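Long-range contacts in CG14216 (Drosophila melanogaster, PDB 3P9Y), which dephosphorylates the heptapeptide repeats of the RNA polymerase II C-terminal domain and probably takes part in RNA processing and transcription termination: residues A[36-41]-A[107-112]; A[67-72]-A[84-89]. The protein carries 2 engineered substitutions. All coordinates share one frame; numbering follows the deposited sequence.

How the contacts relate
The two contacts illustrate how a phosphatase with an LMW PTP-like fold combines a central sheet with a pair of antiparallel helices. Contact 1 belongs to the five-stranded mixed sheet: it ties edge strand 36-41 to the chain entering strand 111-114. Contact 2 joins helices 65-82 and 85-95, farther from the middle of the chain, and lies within the sequence loop that contact 1 closes. The centres of the two are 24 Å apart and their nearest atoms about 11 Å, so they do not touch. Helix 85-95 leads on to strand 111-114. The bound C-terminal domain peptide packs on contact 2, through Leu85 and Met88.

Contact 1: residues A[36-41]-A[107-112]; sequences NVRSYG and EQFDII
Glu107 lays its carboxylate flat over one face of the Arg38 guanidinium, the planes 5° apart. OE1 of Glu107 sits over the centre of the group, 3.8 Å from CZ of Arg38, and the long salt bridge from OE1 to Arg38 NH2 spans 4.0 Å. A bend in the glutamate chain (chi2 -68°) places CD there, while Glu107 CG rests 3.6 Å from Tyr40 OH. That hydroxyl is hydrogen-bonded to Thr105 OG1, which also bonds the Glu107 backbone N.

Two residues on, Phe109 reaches tip to tip toward Tyr40. The rings meet rim to rim with planes at 68°: Phe109 CZ is 3.5 Å from Tyr40 CE2, and Tyr40 OH lies in the plane of the phenylalanine ring, 3.4 Å from Phe109 CZ. On its other partner, Phe109 CE1 approaches Arg38 CB at 3.9 Å and the CD methylene at 4.0 Å. Phe109 also touches Ala13 of strand 11-16, which separates edge strand 36-41 from strand 111-114 in the central sheet. An alanine in place of Arg38 would probably leave the Glu107 carboxylate without its countercharge and open a gap beside Phe109 CE1 where CD had packed.

With no hydrogen bond across the segments, and the guanidinium N-H groups not aimed at OE1, the polar part is charge attraction without directional bonding, backed by a buried aromatic pair.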
loop_
_atom_site.group_PDB
_atom_site.type_symbol
_atom_site.label_atom_id
_atom_site.label_comp_id
_atom_site.label_asym_id
_atom_site.label_seq_id
_atom_site.Cartn_x
_atom_site.Cartn_y
_atom_site.Cartn_z
ATOM N N ASN A 36 -4.501 2.581 -12.122
ATOM C CA ASN A 36 -5.349 1.500 -11.639
ATOM C C ASN A 36 -4.696 0.878 -10.411
ATOM O O ASN A 36 -3.784 0.071 -10.540
ATOM C CB ASN A 36 -5.511 0.448 -12.738
ATOM C CG ASN A 36 -6.289 -0.779 -12.279
ATOM O OD1 ASN A 36 -6.815 -0.823 -11.168
ATOM N ND2 ASN A 36 -6.361 -1.781 -13.144
ATOM N N VAL A 37 -5.152 1.259 -9.223
ATOM C CA VAL A 37 -4.478 0.844 -7.999
ATOM C C VAL A 37 -5.443 0.227 -6.985
ATOM O O VAL A 37 -6.585 0.672 -6.840
ATOM C CB VAL A 37 -3.719 2.039 -7.361
ATOM C CG1 VAL A 37 -4.666 3.215 -7.117
ATOM C CG2 VAL A 37 -3.021 1.619 -6.068
ATOM N N ARG A 38 -4.971 -0.813 -6.300
ATOM C CA ARG A 38 -5.687 -1.423 -5.182
ATOM C C ARG A 38 -4.721 -1.508 -4.011
ATOM O O ARG A 38 -3.513 -1.470 -4.210
ATOM C CB ARG A 38 -6.196 -2.821 -5.549
ATOM C CG ARG A 38 -7.237 -2.830 -6.654
ATOM C CD ARG A 38 -7.823 -4.216 -6.864
ATOM N NE ARG A 38 -8.980 -4.196 -7.757
ATOM C CZ ARG A 38 -8.906 -4.196 -9.086
ATOM N NH1 ARG A 38 -7.724 -4.212 -9.695
ATOM N NH2 ARG A 38 -10.019 -4.181 -9.808
ATOM N N SER A 39 -5.240 -1.609 -2.793
ATOM C CA SER A 39 -4.381 -1.626 -1.611
ATOM C C SER A 39 -4.754 -2.746 -0.653
ATOM O O SER A 39 -5.909 -3.163 -0.591
ATOM C CB SER A 39 -4.448 -0.284 -0.877
ATOM O OG SER A 39 -5.777 0.026 -0.500
ATOM N N TYR A 40 -3.764 -3.212 0.104
ATOM C CA TYR A 40 -3.957 -4.305 1.050
ATOM C C TYR A 40 -2.999 -4.188 2.236
ATOM O O TYR A 40 -2.038 -3.421 2.198
ATOM C CB TYR A 40 -3.726 -5.647 0.349
ATOM C CG TYR A 40 -4.542 -5.824 -0.904
ATOM C CD1 TYR A 40 -5.828 -6.341 -0.849
ATOM C CD2 TYR A 40 -4.033 -5.466 -2.142
ATOM C CE1 TYR A 40 -6.585 -6.498 -1.993
ATOM C CE2 TYR A 40 -4.779 -5.620 -3.292
ATOM C CZ TYR A 40 -6.055 -6.136 -3.212
ATOM O OH TYR A 40 -6.805 -6.290 -4.355
ATOM N N GLY A 41 -3.277 -4.953 3.287
ATOM C CA GLY A 41 -2.369 -5.102 4.409
ATOM C C GLY A 41 -1.995 -6.570 4.502
ATOM O O GLY A 41 -2.658 -7.403 3.900
ATOM N N GLU A 107 -7.303 -10.875 -6.865
ATOM C CA GLU A 107 -6.873 -9.941 -7.900
ATOM C C GLU A 107 -5.419 -10.211 -8.273
ATOM O O GLU A 107 -4.632 -10.670 -7.445
ATOM C CB GLU A 107 -7.016 -8.495 -7.415
ATOM C CG GLU A 107 -8.416 -8.121 -6.951
ATOM C CD GLU A 107 -9.425 -8.095 -8.086
ATOM O OE1 GLU A 107 -9.011 -8.005 -9.261
ATOM O OE2 GLU A 107 -10.639 -8.157 -7.799
ATOM N N GLN A 108 -5.067 -9.916 -9.519
ATOM C CA GLN A 108 -3.690 -10.044 -9.979
ATOM C C GLN A 108 -3.143 -8.689 -10.416
ATOM O O GLN A 108 -3.900 -7.796 -10.792
ATOM C CB GLN A 108 -3.612 -11.037 -11.134
ATOM C CG GLN A 108 -4.098 -12.423 -10.763
ATOM C CD GLN A 108 -3.794 -13.440 -11.835
ATOM O OE1 GLN A 108 -3.487 -13.084 -12.971
ATOM N NE2 GLN A 108 -3.873 -14.717 -11.480
ATOM N N PHE A 109 -1.824 -8.541 -10.370
ATOM C CA PHE A 109 -1.200 -7.248 -10.622
ATOM C C PHE A 109 0.068 -7.374 -11.450
ATOM O O PHE A 109 0.694 -8.429 -11.492
ATOM C CB PHE A 109 -0.876 -6.567 -9.292
ATOM C CG PHE A 109 -2.050 -6.479 -8.361
ATOM C CD1 PHE A 109 -2.962 -5.445 -8.474
ATOM C CD2 PHE A 109 -2.246 -7.438 -7.380
ATOM C CE1 PHE A 109 -4.054 -5.367 -7.620
ATOM C CE2 PHE A 109 -3.332 -7.363 -6.522
ATOM C CZ PHE A 109 -4.236 -6.325 -6.644
ATOM N N ASP A 110 0.433 -6.288 -12.119
ATOM C CA ASP A 110 1.702 -6.200 -12.821
ATOM C C ASP A 110 2.794 -5.736 -11.872
ATOM O O ASP A 110 3.948 -6.128 -12.013
ATOM C CB ASP A 110 1.605 -5.216 -13.987
ATOM C CG ASP A 110 0.533 -5.606 -14.983
ATOM O OD1 ASP A 110 0.612 -6.725 -15.533
ATOM O OD2 ASP A 110 -0.389 -4.796 -15.208
ATOM N N ILE A 111 2.430 -4.880 -10.920
ATOM C CA ILE A 111 3.387 -4.378 -9.937
ATOM C C ILE A 111 2.761 -4.343 -8.548
ATOM O O ILE A 111 1.646 -3.857 -8.371
ATOM C CB ILE A 111 3.879 -2.958 -10.284
ATOM C CG1 ILE A 111 4.518 -2.937 -11.677
ATOM C CG2 ILE A 111 4.874 -2.475 -9.241
ATOM C CD1 ILE A 111 5.019 -1.558 -12.110
ATOM N N ILE A 112 3.486 -4.863 -7.567
ATOM C CA ILE A 112 3.058 -4.806 -6.179
ATOM C C ILE A 112 4.118 -4.064 -5.378
ATOM O O ILE A 112 5.250 -4.516 -5.276
ATOM C CB ILE A 112 2.876 -6.220 -5.592
ATOM C CG1 ILE A 112 1.872 -7.015 -6.436
ATOM C CG2 ILE A 112 2.423 -6.139 -4.139
ATOM C CD1 ILE A 112 1.689 -8.458 -5.985
#

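Contact 2: residues A[67-72]-A[84-89]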
loop_
_atom_site.group_PDB
_atom_site.type_symbol
_atom_site.label_atom_id
_atom_site.label_comp_id
_atom_site.label_asym_id
_atom_site.label_seq_id
_atom_site.Cartn_x
_atom_site.Cartn_y
_atom_site.Cartn_z
ATOM N N ASP A 67 -17.140 1.944 10.614
ATOM C CA ASP A 67 -17.438 1.368 11.919
ATOM C C ASP A 67 -16.277 1.544 12.889
ATOM O O ASP A 67 -16.488 1.754 14.080
ATOM C CB ASP A 67 -17.793 -0.111 11.785
ATOM C CG ASP A 67 -19.157 -0.323 11.166
ATOM O OD1 ASP A 67 -19.954 0.636 11.164
ATOM O OD2 ASP A 67 -19.430 -1.441 10.684
ATOM N N ILE A 68 -15.052 1.456 12.386
ATOM C CA ILE A 68 -13.884 1.701 13.221
ATOM C C ILE A 68 -13.894 3.161 13.658
ATOM O O ILE A 68 -13.569 3.480 14.798
ATOM C CB ILE A 68 -12.578 1.377 12.475
ATOM C CG1 ILE A 68 -12.539 -0.114 12.119
ATOM C CG2 ILE A 68 -11.372 1.763 13.321
ATOM C CD1 ILE A 68 -11.354 -0.518 11.273
ATOM N N TYR A 69 -14.286 4.036 12.738
ATOM C CA TYR A 69 -14.406 5.466 13.002
ATOM C C TYR A 69 -15.383 5.731 14.145
ATOM O O TYR A 69 -15.072 6.460 15.083
ATOM C CB TYR A 69 -14.897 6.178 11.741
ATOM C CG TYR A 69 -14.986 7.682 11.860
ATOM C CD1 TYR A 69 -14.035 8.499 11.268
ATOM C CD2 TYR A 69 -16.028 8.287 12.553
ATOM C CE1 TYR A 69 -14.112 9.876 11.365
ATOM C CE2 TYR A 69 -16.115 9.668 12.656
ATOM C CZ TYR A 69 -15.152 10.455 12.057
ATOM O OH TYR A 69 -15.222 11.830 12.149
ATOM N N ARG A 70 -16.571 5.140 14.050
ATOM C CA ARG A 70 -17.593 5.295 15.079
ATOM C C ARG A 70 -17.074 4.771 16.405
ATOM O O ARG A 70 -17.294 5.377 17.451
ATOM C CB ARG A 70 -18.863 4.538 14.691
ATOM C CG ARG A 70 -19.683 5.213 13.608
ATOM C CD ARG A 70 -20.750 4.278 13.058
ATOM N NE ARG A 70 -21.662 4.964 12.145
ATOM C CZ ARG A 70 -22.819 5.514 12.507
ATOM N NH1 ARG A 70 -23.224 5.464 13.770
ATOM N NH2 ARG A 70 -23.576 6.116 11.601
ATOM N N ASP A 71 -16.368 3.647 16.348
ATOM C CA ASP A 71 -15.848 3.000 17.544
ATOM C C ASP A 71 -14.919 3.924 18.327
ATOM O O ASP A 71 -15.039 4.050 19.546
ATOM C CB ASP A 71 -15.098 1.727 17.165
ATOM C CG ASP A 71 -14.721 0.899 18.373
ATOM O OD1 ASP A 71 -15.604 0.651 19.219
ATOM O OD2 ASP A 71 -13.544 0.496 18.475
ATOM N N LEU A 72 -13.992 4.567 17.627
ATOM C CA LEU A 72 -13.007 5.421 18.278
ATOM C C LEU A 72 -13.635 6.747 18.691
ATOM O O LEU A 72 -13.197 7.377 19.652
ATOM C CB LEU A 72 -11.820 5.678 17.347
ATOM C CG LEU A 72 -11.026 4.449 16.893
ATOM C CD1 LEU A 72 -9.861 4.873 16.015
ATOM C CD2 LEU A 72 -10.531 3.643 18.087
ATOM N N GLY A 84 -5.024 12.167 14.961
ATOM C CA GLY A 84 -5.180 12.057 13.520
ATOM C C GLY A 84 -5.922 10.842 12.983
ATOM O O GLY A 84 -6.134 10.740 11.775
ATOM N N LEU A 85 -6.327 9.927 13.859
ATOM C CA LEU A 85 -6.923 8.668 13.414
ATOM C C LEU A 85 -8.287 8.843 12.751
ATOM O O LEU A 85 -8.603 8.141 11.797
ATOM C CB LEU A 85 -7.036 7.678 14.574
ATOM C CG LEU A 85 -5.726 7.278 15.260
ATOM C CD1 LEU A 85 -5.926 6.014 16.085
ATOM C CD2 LEU A 85 -4.614 7.073 14.245
ATOM N N LEU A 86 -9.104 9.764 13.247
ATOM C CA LEU A 86 -10.429 9.965 12.671
ATOM C C LEU A 86 -10.329 10.518 11.248
ATOM O O LEU A 86 -11.085 10.114 10.369
ATOM C CB LEU A 86 -11.284 10.876 13.556
ATOM C CG LEU A 86 -11.704 10.260 14.899
ATOM C CD1 LEU A 86 -12.656 11.178 15.647
ATOM C CD2 LEU A 86 -12.342 8.891 14.694
ATOM N N HIS A 87 -9.387 11.424 11.015
ATOM C CA HIS A 87 -9.187 11.949 9.670
ATOM C C HIS A 87 -8.666 10.851 8.750
ATOM O O HIS A 87 -9.110 10.729 7.612
ATOM C CB HIS A 87 -8.219 13.130 9.658
ATOM C CG HIS A 87 -7.832 13.564 8.278
ATOM N ND1 HIS A 87 -8.746 14.055 7.372
ATOM C CD2 HIS A 87 -6.636 13.565 7.643
ATOM C CE1 HIS A 87 -8.129 14.348 6.240
ATOM N NE2 HIS A 87 -6.848 14.061 6.380
ATOM N N MET A 88 -7.727 10.053 9.246
ATOM C CA MET A 88 -7.196 8.940 8.469
ATOM C C MET A 88 -8.322 8.000 8.059
ATOM O O MET A 88 -8.413 7.595 6.904
ATOM C CB MET A 88 -6.142 8.172 9.271
ATOM C CG MET A 88 -5.603 6.935 8.561
ATOM S SD MET A 88 -4.343 6.070 9.531
ATOM C CE MET A 88 -3.054 7.313 9.579
ATOM N N LEU A 89 -9.181 7.659 9.015
ATOM C CA LEU A 89 -10.268 6.725 8.770
ATOM C C LEU A 89 -11.290 7.325 7.810
ATOM O O LEU A 89 -11.894 6.616 7.011
ATOM C CB LEU A 89 -10.936 6.335 10.092
ATOM C CG LEU A 89 -10.095 5.399 10.968
ATOM C CD1 LEU A 89 -10.469 5.530 12.437
ATOM C CD2 LEU A 89 -10.225 3.951 10.493
#
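Ile68 meets Leu89 where helix 65-82 runs beside helix 85-95, its CG2 methyl 3.8 Å from Leu89 CD2. The two side chains cross at about a right angle, and Leu89 CD1 stands only slightly farther from the same methyl, so both methyls of the leucine meet the isoleucine branch.

Tyr69 carries the next part of the interface. With CG anti to the backbone N (chi1 -177°), its ring is carried toward the second helix, where Leu86 covers one face. The CD2 methyl of Leu86 stands over the ring centre, 3.9 Å from the Tyr69 centroid and 12° off the normal, a well-centred CH-pi contact. The same ring approaches the opposing backbone: Tyr69 CE1 comes within 3.2 Å of Leu86 O, and within 3.7 Å of Leu86 CB. At the ring edge, near its plane, Tyr69 CD1 touches Leu89 CB at 4.0 Å. The phenol thus packs against one leucine with its face and another with its rim.

One turn along from Ile68, Leu72 CD1 touches two leucines, 3.7 Å from Leu89 CD1 and 4.1 Å from Leu85 CD1, while Leu72 CB lies near Leu86 CD2.

The helix segments are nearly antiparallel, at 164°, with axes 9.5 Å apart. They form a helical hairpin with a tight connection at Gly84, whose positive phi suits glycine; it ends the first helix and stands at the N-cap position of the second. Tyr80 of the first helix packs on Leu72, Leu85 and Leu86, and Met20 covers Ile68 and Leu89. From the small sheet, Leu48 of strand 46-48 packs on Leu72 and Leu89, and Tyr59 of strand 57-59 on Ile68 and Leu72.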